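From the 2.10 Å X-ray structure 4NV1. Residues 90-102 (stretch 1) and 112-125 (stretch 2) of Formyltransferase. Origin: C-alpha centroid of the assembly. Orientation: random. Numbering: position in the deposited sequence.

Stretch 1 (90-102) CINIHPGLNPYNR
Stretch 2, residues 112-125: INKLPIGATIHVMD

Strand 90-94 and the strand ending at Val123 run antiparallel (166° between axes, 4.7 Å at closest approach), burying 1072 Å² between the stretches. Ile91 CA faces Val123 CA (4.4 Å) and Ile93 CA faces Ile121 CA (4.5 Å) as non-hydrogen-bonded pairs; Asn92-His122 (CA to CA 5.5 Å) and His94-Thr120 (CA to CA 5.2 Å) are hydrogen-bonded pairs. All are extended, phi/psi roughly -100 to -150/115 to 150, Val123 having the less negative phi (-72/133). Backbone donors and acceptors close two rings: Asn92 N to His122 O 2.8 Å, His122 N to Asn92 O 3.0 Å, His94 N to Thr120 O 2.7 Å, Thr120 N to His94 O 3.0 Å. Met124 N extends the ladder to Cys90 O (2.7 Å, 179°), and water 1 joins Cys90 N (3.2 Å) to Met124 O (3.0 Å).

Branched aliphatics fill one buried face: Ile91 and Ile121 (both m,t) touch CG2 to CG2 at 3.4 Å, while Ile93 (m, chi2 101°) sets CG1 3.9 Å from Ile121 CG1. The other carries Asn92 (t; ND2 bonded elsewhere in the structure), His94 (t), Thr120 (m) and His122 (p), whose ring has Asn92 CB and Asn98 OD1 over opposite faces.

Beyond strand 90-94, Thr120 OG1 donates to Gly96 O (2.7 Å), accepts from Asn98 N (3.0 Å) and bonds elsewhere, tying two loop backbone groups to its strand. Gly118 suits its site: an ideal CB would lie 3.0 Å from Leu97 CD1. Leu97 (t,p) packs CD2 on Pro116 CB (3.5 Å). A cis peptide precedes Pro99; Tyr100 N bonds Leu97 O (2.9 Å). Water 2 accepts from Leu97 N (3.1 Å) and donates to Tyr100 O (2.6 Å) and Pro116 O (2.7 Å). Pro116 CD sits over the Tyr100 (m) ring, 4.1 Å from its centroid.

Paired amides finish the contact: Asn113 (p) ND2 to Asn101 (m, 62/49) OD1 3.1 Å, Asn101 ND2 to Asn113 OD1 3.3 Å; Asn101 OD1 also bonds elsewhere. Asn113 OD1 accepts Leu115 N (3.0 Å), past positive-phi Lys114 (60/7).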

# COMPACT_ATOMS: atom_id res chain seq x y z
N CYS A 90 -23.18 -15.34 -31.19
CA CYS A 90 -22.01 -15.24 -30.30
C CYS A 90 -22.37 -14.16 -29.26
O CYS A 90 -22.87 -13.08 -29.56
CB CYS A 90 -20.79 -14.81 -31.11
SG CYS A 90 -20.40 -16.07 -32.34
N ILE A 91 -22.19 -14.53 -28.01
CA ILE A 91 -22.54 -13.67 -26.90
C ILE A 91 -21.31 -13.50 -26.01
O ILE A 91 -20.57 -14.43 -25.73
CB ILE A 91 -23.75 -14.26 -26.19
CG1 ILE A 91 -24.96 -14.15 -27.19
CG2 ILE A 91 -23.93 -13.69 -24.80
CD1 ILE A 91 -26.16 -14.93 -26.70
N ASN A 92 -21.07 -12.24 -25.70
CA ASN A 92 -19.97 -11.84 -24.85
C ASN A 92 -20.44 -11.54 -23.44
O ASN A 92 -21.44 -10.87 -23.23
CB ASN A 92 -19.37 -10.59 -25.45
CG ASN A 92 -18.03 -10.21 -24.82
OD1 ASN A 92 -17.62 -9.10 -25.01
ND2 ASN A 92 -17.32 -11.12 -24.19
N ILE A 93 -19.67 -12.00 -22.47
CA ILE A 93 -19.96 -11.78 -21.09
C ILE A 93 -18.78 -10.94 -20.68
O ILE A 93 -17.63 -11.41 -20.68
CB ILE A 93 -20.07 -13.13 -20.35
CG1 ILE A 93 -21.31 -13.89 -20.85
CG2 ILE A 93 -20.20 -12.96 -18.84
CD1 ILE A 93 -21.07 -14.99 -21.84
N HIS A 94 -19.08 -9.69 -20.33
CA HIS A 94 -18.10 -8.59 -20.34
C HIS A 94 -17.99 -7.87 -18.98
O HIS A 94 -19.00 -7.37 -18.48
CB HIS A 94 -18.52 -7.62 -21.45
CG HIS A 94 -17.74 -6.36 -21.52
ND1 HIS A 94 -16.37 -6.32 -21.74
CD2 HIS A 94 -18.15 -5.07 -21.46
CE1 HIS A 94 -15.97 -5.06 -21.75
NE2 HIS A 94 -17.03 -4.28 -21.59
N PRO A 95 -16.76 -7.73 -18.44
CA PRO A 95 -16.50 -6.98 -17.22
C PRO A 95 -16.54 -5.48 -17.35
O PRO A 95 -15.77 -4.81 -16.66
CB PRO A 95 -15.08 -7.44 -16.79
CG PRO A 95 -14.42 -7.67 -18.08
CD PRO A 95 -15.49 -8.08 -19.10
N GLY A 96 -17.51 -4.92 -18.05
CA GLY A 96 -17.88 -3.51 -17.87
C GLY A 96 -19.34 -3.21 -18.24
O GLY A 96 -20.05 -4.11 -18.66
N LEU A 97 -19.81 -1.99 -17.99
CA LEU A 97 -21.22 -1.64 -18.23
C LEU A 97 -21.26 -0.88 -19.55
O LEU A 97 -21.14 0.32 -19.57
CB LEU A 97 -21.77 -0.75 -17.12
CG LEU A 97 -23.30 -0.67 -16.96
CD1 LEU A 97 -23.94 -1.84 -16.27
CD2 LEU A 97 -23.67 0.52 -16.12
N ASN A 98 -21.48 -1.59 -20.64
CA ASN A 98 -21.64 -0.92 -21.94
C ASN A 98 -22.75 0.15 -21.91
O ASN A 98 -23.77 -0.05 -21.26
CB ASN A 98 -22.05 -1.95 -22.98
CG ASN A 98 -20.92 -2.92 -23.36
OD1 ASN A 98 -21.09 -3.78 -24.23
ND2 ASN A 98 -19.75 -2.76 -22.74
N PRO A 99 -22.56 1.29 -22.58
CA PRO A 99 -21.45 1.51 -23.46
C PRO A 99 -20.30 2.30 -22.81
O PRO A 99 -19.56 2.94 -23.55
CB PRO A 99 -22.05 2.44 -24.49
CG PRO A 99 -22.97 3.30 -23.66
CD PRO A 99 -23.61 2.30 -22.76
N TYR A 100 -20.22 2.35 -21.48
CA TYR A 100 -19.17 3.14 -20.77
C TYR A 100 -17.82 2.42 -20.56
O TYR A 100 -17.79 1.30 -20.08
CB TYR A 100 -19.69 3.64 -19.44
CG TYR A 100 -21.08 4.28 -19.46
CD1 TYR A 100 -22.16 3.53 -19.06
CD2 TYR A 100 -21.30 5.61 -19.81
CE1 TYR A 100 -23.43 4.04 -19.05
CE2 TYR A 100 -22.61 6.17 -19.81
CZ TYR A 100 -23.66 5.38 -19.40
OH TYR A 100 -25.00 5.78 -19.38
N ASN A 101 -16.76 3.05 -21.00
CA ASN A 101 -15.35 2.62 -20.79
C ASN A 101 -15.17 1.29 -21.47
O ASN A 101 -14.84 0.31 -20.84
CB ASN A 101 -14.99 2.57 -19.31
CG ASN A 101 -14.81 3.95 -18.73
OD1 ASN A 101 -14.28 4.83 -19.41
ND2 ASN A 101 -15.21 4.13 -17.48
N ARG A 102 -15.63 1.25 -22.71
CA ARG A 102 -15.46 0.09 -23.56
C ARG A 102 -13.95 -0.02 -23.77
O ARG A 102 -13.22 0.98 -23.72
CB ARG A 102 -16.22 0.25 -24.90
CG ARG A 102 -17.72 0.18 -24.62
CD ARG A 102 -18.61 0.80 -25.68
NE ARG A 102 -18.15 0.38 -26.99
CZ ARG A 102 -17.64 1.18 -27.92
NH1 ARG A 102 -17.57 2.49 -27.71
NH2 ARG A 102 -17.23 0.64 -29.07
N ILE A 112 -11.22 6.24 -11.93
CA ILE A 112 -10.76 7.57 -12.25
C ILE A 112 -11.77 8.56 -12.82
O ILE A 112 -11.86 9.69 -12.33
CB ILE A 112 -9.55 7.51 -13.20
CG1 ILE A 112 -8.37 6.82 -12.48
CG2 ILE A 112 -9.18 8.90 -13.73
CD1 ILE A 112 -7.28 6.29 -13.41
N ASN A 113 -12.47 8.16 -13.87
CA ASN A 113 -13.35 9.08 -14.57
C ASN A 113 -14.79 9.07 -14.14
O ASN A 113 -15.54 9.82 -14.65
CB ASN A 113 -13.18 8.93 -16.07
CG ASN A 113 -13.77 7.64 -16.64
OD1 ASN A 113 -14.72 7.06 -16.13
ND2 ASN A 113 -13.21 7.23 -17.76
N LYS A 114 -15.17 8.25 -13.18
CA LYS A 114 -16.48 8.10 -12.62
C LYS A 114 -17.63 7.69 -13.53
O LYS A 114 -18.72 7.65 -13.01
CB LYS A 114 -16.93 9.31 -11.78
CG LYS A 114 -15.80 9.99 -11.04
CD LYS A 114 -15.18 8.98 -10.07
CE LYS A 114 -14.07 9.59 -9.23
NZ LYS A 114 -13.74 8.54 -8.20
N LEU A 115 -17.41 7.32 -14.79
CA LEU A 115 -18.46 6.61 -15.54
C LEU A 115 -18.87 5.30 -14.87
O LEU A 115 -18.03 4.63 -14.25
CB LEU A 115 -17.99 6.42 -16.97
CG LEU A 115 -17.81 7.79 -17.68
CD1 LEU A 115 -17.43 7.57 -19.13
CD2 LEU A 115 -19.06 8.68 -17.60
N PRO A 116 -20.17 4.93 -14.91
CA PRO A 116 -20.55 3.63 -14.39
C PRO A 116 -19.65 2.46 -14.80
O PRO A 116 -19.11 2.41 -15.90
CB PRO A 116 -21.91 3.40 -15.05
CG PRO A 116 -22.48 4.76 -15.04
CD PRO A 116 -21.31 5.55 -15.57
N ILE A 117 -19.64 1.46 -13.94
CA ILE A 117 -18.90 0.22 -14.17
C ILE A 117 -19.85 -0.84 -13.68
O ILE A 117 -20.68 -0.65 -12.79
CB ILE A 117 -17.57 0.22 -13.33
CG1 ILE A 117 -16.80 -1.08 -13.49
CG2 ILE A 117 -17.93 0.32 -11.85
CD1 ILE A 117 -16.23 -1.28 -14.87
N GLY A 118 -19.73 -2.03 -14.26
CA GLY A 118 -20.64 -3.12 -13.93
C GLY A 118 -20.31 -4.24 -14.88
O GLY A 118 -19.11 -4.38 -15.30
N ALA A 119 -21.32 -5.07 -15.15
CA ALA A 119 -21.14 -6.20 -16.10
C ALA A 119 -22.26 -6.26 -17.13
O ALA A 119 -23.37 -5.96 -16.79
CB ALA A 119 -21.12 -7.53 -15.33
N THR A 120 -21.92 -6.63 -18.35
CA THR A 120 -22.81 -6.70 -19.46
C THR A 120 -22.64 -8.05 -20.17
O THR A 120 -21.50 -8.55 -20.33
CB THR A 120 -22.42 -5.64 -20.48
OG1 THR A 120 -22.43 -4.35 -19.89
CG2 THR A 120 -23.41 -5.62 -21.69
N ILE A 121 -23.79 -8.61 -20.56
CA ILE A 121 -23.90 -9.69 -21.54
C ILE A 121 -24.62 -9.19 -22.74
O ILE A 121 -25.72 -8.61 -22.66
CB ILE A 121 -24.68 -10.88 -20.98
CG1 ILE A 121 -24.07 -11.34 -19.68
CG2 ILE A 121 -24.72 -11.99 -22.02
CD1 ILE A 121 -24.90 -12.29 -18.87
N HIS A 122 -23.97 -9.34 -23.87
CA HIS A 122 -24.47 -8.73 -25.07
C HIS A 122 -24.12 -9.60 -26.26
O HIS A 122 -23.13 -10.36 -26.25
CB HIS A 122 -23.91 -7.32 -25.25
CG HIS A 122 -22.44 -7.28 -25.54
ND1 HIS A 122 -21.48 -7.30 -24.55
CD2 HIS A 122 -21.77 -7.22 -26.71
CE1 HIS A 122 -20.28 -7.27 -25.09
NE2 HIS A 122 -20.43 -7.25 -26.40
N VAL A 123 -24.95 -9.50 -27.28
CA VAL A 123 -24.71 -10.21 -28.52
C VAL A 123 -23.56 -9.60 -29.30
O VAL A 123 -23.57 -8.43 -29.57
CB VAL A 123 -25.99 -10.24 -29.39
CG1 VAL A 123 -25.76 -11.01 -30.70
CG2 VAL A 123 -27.14 -10.85 -28.59
N MET A 124 -22.63 -10.41 -29.78
CA MET A 124 -21.47 -9.84 -30.45
C MET A 124 -21.83 -9.44 -31.86
O MET A 124 -22.70 -10.05 -32.51
CB MET A 124 -20.28 -10.80 -30.43
CG MET A 124 -19.94 -11.28 -29.05
SD MET A 124 -18.77 -12.65 -28.90
CE MET A 124 -17.45 -12.05 -29.93
N ASP A 125 -21.16 -8.37 -32.26
CA ASP A 125 -21.23 -7.62 -33.51
C ASP A 125 -19.82 -7.51 -34.08
O ASP A 125 -18.84 -7.96 -33.46
CB ASP A 125 -21.63 -6.18 -33.18
CG ASP A 125 -23.00 -5.83 -33.65
OD1 ASP A 125 -23.41 -6.36 -34.71
OD2 ASP A 125 -23.62 -4.98 -32.97
O HOH W 1 -23.51 -12.83 -33.10
O HOH W 2 -18.05 0.57 -17.55